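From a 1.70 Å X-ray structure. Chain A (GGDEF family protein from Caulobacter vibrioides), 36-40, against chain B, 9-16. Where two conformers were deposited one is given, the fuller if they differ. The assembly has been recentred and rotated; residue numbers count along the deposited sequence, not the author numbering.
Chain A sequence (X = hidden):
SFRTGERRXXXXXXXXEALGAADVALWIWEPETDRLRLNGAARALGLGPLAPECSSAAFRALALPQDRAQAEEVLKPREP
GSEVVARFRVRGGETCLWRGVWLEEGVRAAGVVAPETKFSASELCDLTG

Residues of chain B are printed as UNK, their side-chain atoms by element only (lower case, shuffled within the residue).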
ATOM      1  N   LEU A  36      -2.796 -15.021   9.923  1.00 12.25           N
ATOM      2  CA  LEU A  36      -2.261 -13.817   9.295  1.00 11.40           C
ATOM      3  C   LEU A  36      -2.387 -14.028   7.784  1.00 11.95           C
ATOM      4  O   LEU A  36      -1.856 -14.998   7.234  1.00 15.89           O
ATOM      5  CB  LEU A  36      -0.787 -13.584   9.679  1.00 11.13           C
ATOM      6  CG  LEU A  36      -0.118 -12.410   8.942  1.00 15.05           C
ATOM      7  CD1 LEU A  36      -0.585 -11.075   9.519  1.00 13.24           C
ATOM      8  CD2 LEU A  36       1.387 -12.526   8.988  1.00 19.87           C
ATOM      9  N   ARG A  37      -3.099 -13.137   7.110  1.00 12.65           N
ATOM     10  CA  ARG A  37      -3.241 -13.228   5.656  1.00 14.51           C
ATOM     11  C   ARG A  37      -2.444 -12.148   4.941  1.00 15.47           C
ATOM     12  O   ARG A  37      -2.397 -11.001   5.396  1.00 12.18           O
ATOM     13  CB  ARG A  37      -4.723 -13.145   5.264  1.00 16.25           C
ATOM     14  CG  ARG A  37      -5.541 -14.374   5.679  1.00 26.09           C
ATOM     15  CD  ARG A  37      -6.953 -13.983   6.113  1.00 28.07           C
ATOM     16  NE  ARG A  37      -7.750 -13.460   5.024  1.00 30.18           N
ATOM     17  CZ  ARG A  37      -8.744 -12.583   5.155  1.00 29.16           C
ATOM     18  NH1 ARG A  37      -9.081 -12.080   6.345  1.00 30.80           N
ATOM     19  NH2 ARG A  37      -9.394 -12.187   4.081  1.00 28.08           N
ATOM     20  N   LEU A  38      -1.823 -12.527   3.820  1.00 12.71           N
ATOM     21  CA  LEU A  38      -1.068 -11.599   2.975  1.00 14.03           C
ATOM     22  C   LEU A  38      -1.557 -11.589   1.526  1.00 19.48           C
ATOM     23  O   LEU A  38      -1.970 -12.626   0.991  1.00 18.85           O
ATOM     24  CB  LEU A  38       0.421 -11.947   3.001  1.00 14.49           C
ATOM     25  CG  LEU A  38       1.168 -11.644   4.291  1.00 16.63           C
ATOM     26  CD1 LEU A  38       2.432 -12.501   4.360  1.00 22.52           C
ATOM     27  CD2 LEU A  38       1.515 -10.161   4.368  1.00 19.54           C
ATOM     28  N   ASN A  39      -1.508 -10.410   0.908  1.00 16.02           N
ATOM     29  CA  ASN A  39      -1.860 -10.224  -0.494  1.00 14.83           C
ATOM     30  C   ASN A  39      -0.941  -9.177  -1.124  1.00 15.22           C
ATOM     31  O   ASN A  39      -0.763  -8.092  -0.577  1.00 16.13           O
ATOM     32  CB  ASN A  39      -3.319  -9.774  -0.613  1.00 14.70           C
ATOM     33  CG  ASN A  39      -3.821  -9.796  -2.039  1.00 16.66           C
ATOM     34  OD1 ASN A  39      -4.313  -8.789  -2.549  1.00 18.84           O
ATOM     35  ND2 ASN A  39      -3.716 -10.954  -2.691  1.00 17.43           N
ATOM     36  N   GLY A  40      -0.369  -9.501  -2.277  1.00 17.11           N
ATOM     37  CA  GLY A  40       0.496  -8.562  -2.990  1.00 15.73           C
ATOM     38  C   GLY A  40       1.912  -9.080  -3.089  1.00 14.87           C
ATOM     39  O   GLY A  40       2.126 -10.277  -3.287  1.00 14.65           O
TER
ATOM     40  N   UNK B   9      -8.900 -17.003   2.764  1.00 48.26           N
ATOM     41  CA  UNK B   9      -9.004 -16.441   1.383  1.00 44.83           C
ATOM     42  C   UNK B   9      -8.809 -14.911   1.406  1.00 40.76           C
ATOM     43  O   UNK B   9      -8.764 -14.306   2.483  1.00 43.35           O
ATOM     44  c   UNK B   9     -11.170 -17.621  -1.607  1.00 53.81           C
ATOM     45  c   UNK B   9     -10.353 -16.865   0.699  1.00 46.54           C
ATOM     46  c   UNK B   9     -10.283 -16.675  -0.822  1.00 46.89           C
ATOM     47  c   UNK B   9     -11.569 -16.157   1.345  1.00 45.03           C
ATOM     48  N   UNK B  10      -8.667 -14.305   0.228  1.00 47.44           N
ATOM     49  CA  UNK B  10      -8.593 -12.848   0.104  1.00 37.09           C
ATOM     50  C   UNK B  10      -9.591 -12.373  -0.955  1.00 35.49           C
ATOM     51  O   UNK B  10      -9.695 -12.982  -2.021  1.00 40.59           O
ATOM     52  c   UNK B  10      -5.074  -8.603   2.944  1.00 16.76           C
ATOM     53  c   UNK B  10      -5.027 -10.001   3.145  1.00 18.42           C
ATOM     54  c   UNK B  10      -5.605 -10.879   2.239  1.00 20.32           C
ATOM     55  n   UNK B  10      -6.930  -8.704  -0.251  1.00 21.66           N
ATOM     56  c   UNK B  10      -6.926 -10.943  -0.015  1.00 23.21           C
ATOM     57  c   UNK B  10      -7.328  -9.904  -0.805  1.00 20.87           C
ATOM     58  c   UNK B  10      -7.164 -12.406  -0.258  1.00 31.53           C
ATOM     59  c   UNK B  10      -6.242 -10.356   1.106  1.00 22.54           C
ATOM     60  c   UNK B  10      -6.273  -8.950   0.926  1.00 19.93           C
ATOM     61  c   UNK B  10      -5.687  -8.061   1.841  1.00 18.71           C
ATOM     62  N   UNK B  11     -10.330 -11.302  -0.654  1.00 29.20           N
ATOM     63  CA  UNK B  11     -11.298 -10.715  -1.592  1.00 25.56           C
ATOM     64  C   UNK B  11     -11.260  -9.176  -1.621  1.00 26.29           C
ATOM     65  O   UNK B  11     -10.407  -8.561  -0.978  1.00 20.37           O
ATOM     66  o   UNK B  11     -14.149 -11.521   0.570  1.00 33.76           O
ATOM     67  c   UNK B  11     -13.216 -10.843   0.085  1.00 33.49           C
ATOM     68  c   UNK B  11     -12.718 -11.216  -1.306  1.00 28.76           C
ATOM     69  o   UNK B  11     -12.699  -9.881   0.701  1.00 27.01           O
ATOM     70  N   UNK B  12     -12.188  -8.564  -2.356  1.00 25.30           N
ATOM     71  CA  UNK B  12     -12.207  -7.103  -2.531  1.00 25.56           C
ATOM     72  C   UNK B  12     -12.406  -6.347  -1.218  1.00 25.01           C
ATOM     73  O   UNK B  12     -11.798  -5.287  -1.013  1.00 21.32           O
ATOM     74  c   UNK B  12     -13.256  -6.689  -3.554  1.00 27.83           C
ATOM     75  N   UNK B  13     -13.248  -6.893  -0.337  1.00 24.15           N
ATOM     76  CA  UNK B  13     -13.460  -6.272   0.972  0.50 23.61           C
ATOM     77  C   UNK B  13     -12.198  -6.309   1.829  1.00 20.77           C
ATOM     78  O   UNK B  13     -11.900  -5.325   2.501  1.00 19.65           O
ATOM     79  c   UNK B  13     -14.663  -6.850   1.758  0.50 27.08           C
ATOM     80  c   UNK B  13     -15.977  -6.434   1.108  0.50 28.11           C
ATOM     81  o   UNK B  13     -14.575  -8.278   1.811  0.50 31.19           O
ATOM     82  N   UNK B  14     -11.455  -7.420   1.789  1.00 17.56           N
ATOM     83  CA  UNK B  14     -10.166  -7.515   2.497  1.00 19.02           C
ATOM     84  C   UNK B  14      -9.171  -6.471   1.987  1.00 18.19           C
ATOM     85  O   UNK B  14      -8.491  -5.803   2.782  1.00 16.65           O
ATOM     86  c   UNK B  14      -9.582  -8.922   2.388  1.00 16.83           C
ATOM     87  N   UNK B  15      -9.100  -6.311   0.668  1.00 14.85           N
ATOM     88  CA  UNK B  15      -8.268  -5.271   0.073  1.00 15.28           C
ATOM     89  C   UNK B  15      -8.638  -3.889   0.611  1.00 14.34           C
ATOM     90  O   UNK B  15      -7.763  -3.162   1.076  1.00 13.44           O
ATOM     91  c   UNK B  15      -7.621  -4.138  -2.090  1.00 16.15           C
ATOM     92  o   UNK B  15      -7.557  -6.521  -1.844  1.00 15.98           O
ATOM     93  c   UNK B  15      -8.283  -5.353  -1.458  1.00 16.18           C
ATOM     94  N   UNK B  16      -9.924  -3.544   0.596  1.00 14.28           N
ATOM     95  CA  UNK B  16     -10.340  -2.228   1.084  1.00 15.63           C
ATOM     96  C   UNK B  16     -10.080  -2.030   2.583  1.00 15.79           C
ATOM     97  O   UNK B  16      -9.697  -0.937   3.001  1.00 17.14           O
ATOM     98  c   UNK B  16     -11.793  -1.930   0.710  1.00 20.70           C
ATOM     99  c   UNK B  16     -12.097  -1.794  -0.787  1.00 19.70           C
ATOM    100  c   UNK B  16     -11.227  -0.708  -1.481  1.00 19.46           C
ATOM    101  c   UNK B  16     -13.601  -1.525  -0.995  1.00 24.28           C
TER
HETATM  102  O   HOH W   1     -11.900 -11.430   3.510  1.00 39.56           O

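Position 9 has four side-chain carbons, forked at the first, with one arm two carbons long. Its backbone carbonyl meets the edge of the R37(A) guanidinium. The residue is isoleucine. The side chain of I9(B) points away from chain A; its nearest approach is CG2 to R37(A) NH2 at 5.3 Å. Its backbone does the work. I9(B) O accepts from R37(A) NH2 at 2.7 Å and from R37(A) NE at 2.9 Å.

Position 10 carries one carbon, then fused five- and six-membered rings holding eight carbons and one nitrogen. N39(A) CB lies over one ring face, and R37(A) O sits at the ring edge. Only tryptophan fits. The side chain of W10(B) points toward the strand. N39(A) CB is 3.4 Å from W10(B) CE2 and 3.5 Å from the centroid of the five-membered ring, a CH-pi contact. R37(A) O is 3.6 Å from W10(B) CZ3.

Position 11 has two carbons, the second with two oxygens. It is aspartate, since glutamate would need another carbon. D11(B) makes no direct contact with the strand. Water 1 accepts from R37(A) NH2 at 2.7 Å and donates a weak bond to D11(B) OD1 at 3.3 Å.

Position 12 has a single carbon, as in alanine. A12(B) opens the helix and is out of reach of chain A.

Position 13 has one carbon bearing an oxygen and a carbon. It is threonine. T13(B) does not touch the strand; its OG1 donates to D11(B) OD1 at 2.7 Å.

Position 14 again has one carbon, which packs beside R37(A) NH2, so alanine. A14(B) CB points toward chain A, 3.7 Å from R37(A) NH2. A14(B) N donates to D11(B) OD1 at 3.0 Å, the bond that caps the helix.

Position 15 has the same branched carbon with an oxygen and a carbon, the oxygen near N39(A): threonine. T15(B) OG1 accepts from W10(B) NE1 at 2.8 Å, tying the indole to the helix. T15(B) OG1 lies 4.0 Å from N39(A) OD1.

Position 16 has four carbons, forked at the second. This is leucine. L16(B) is out of reach of the strand.

The contact has a polar part and a packed part. R37(A) and N39(A), alternate strand residues, both point toward chain B, while L38(A) points away. R37(A) holds the backbone at I9(B) with two hydrogen bonds, and N39(A) packs on the indole of W10(B). The W10(B)-T15(B) bond and the cap at D11(B) brace the chain B side. The two stretches together bury 307 Å².

Chain B, residues 9-16: IWDATATL
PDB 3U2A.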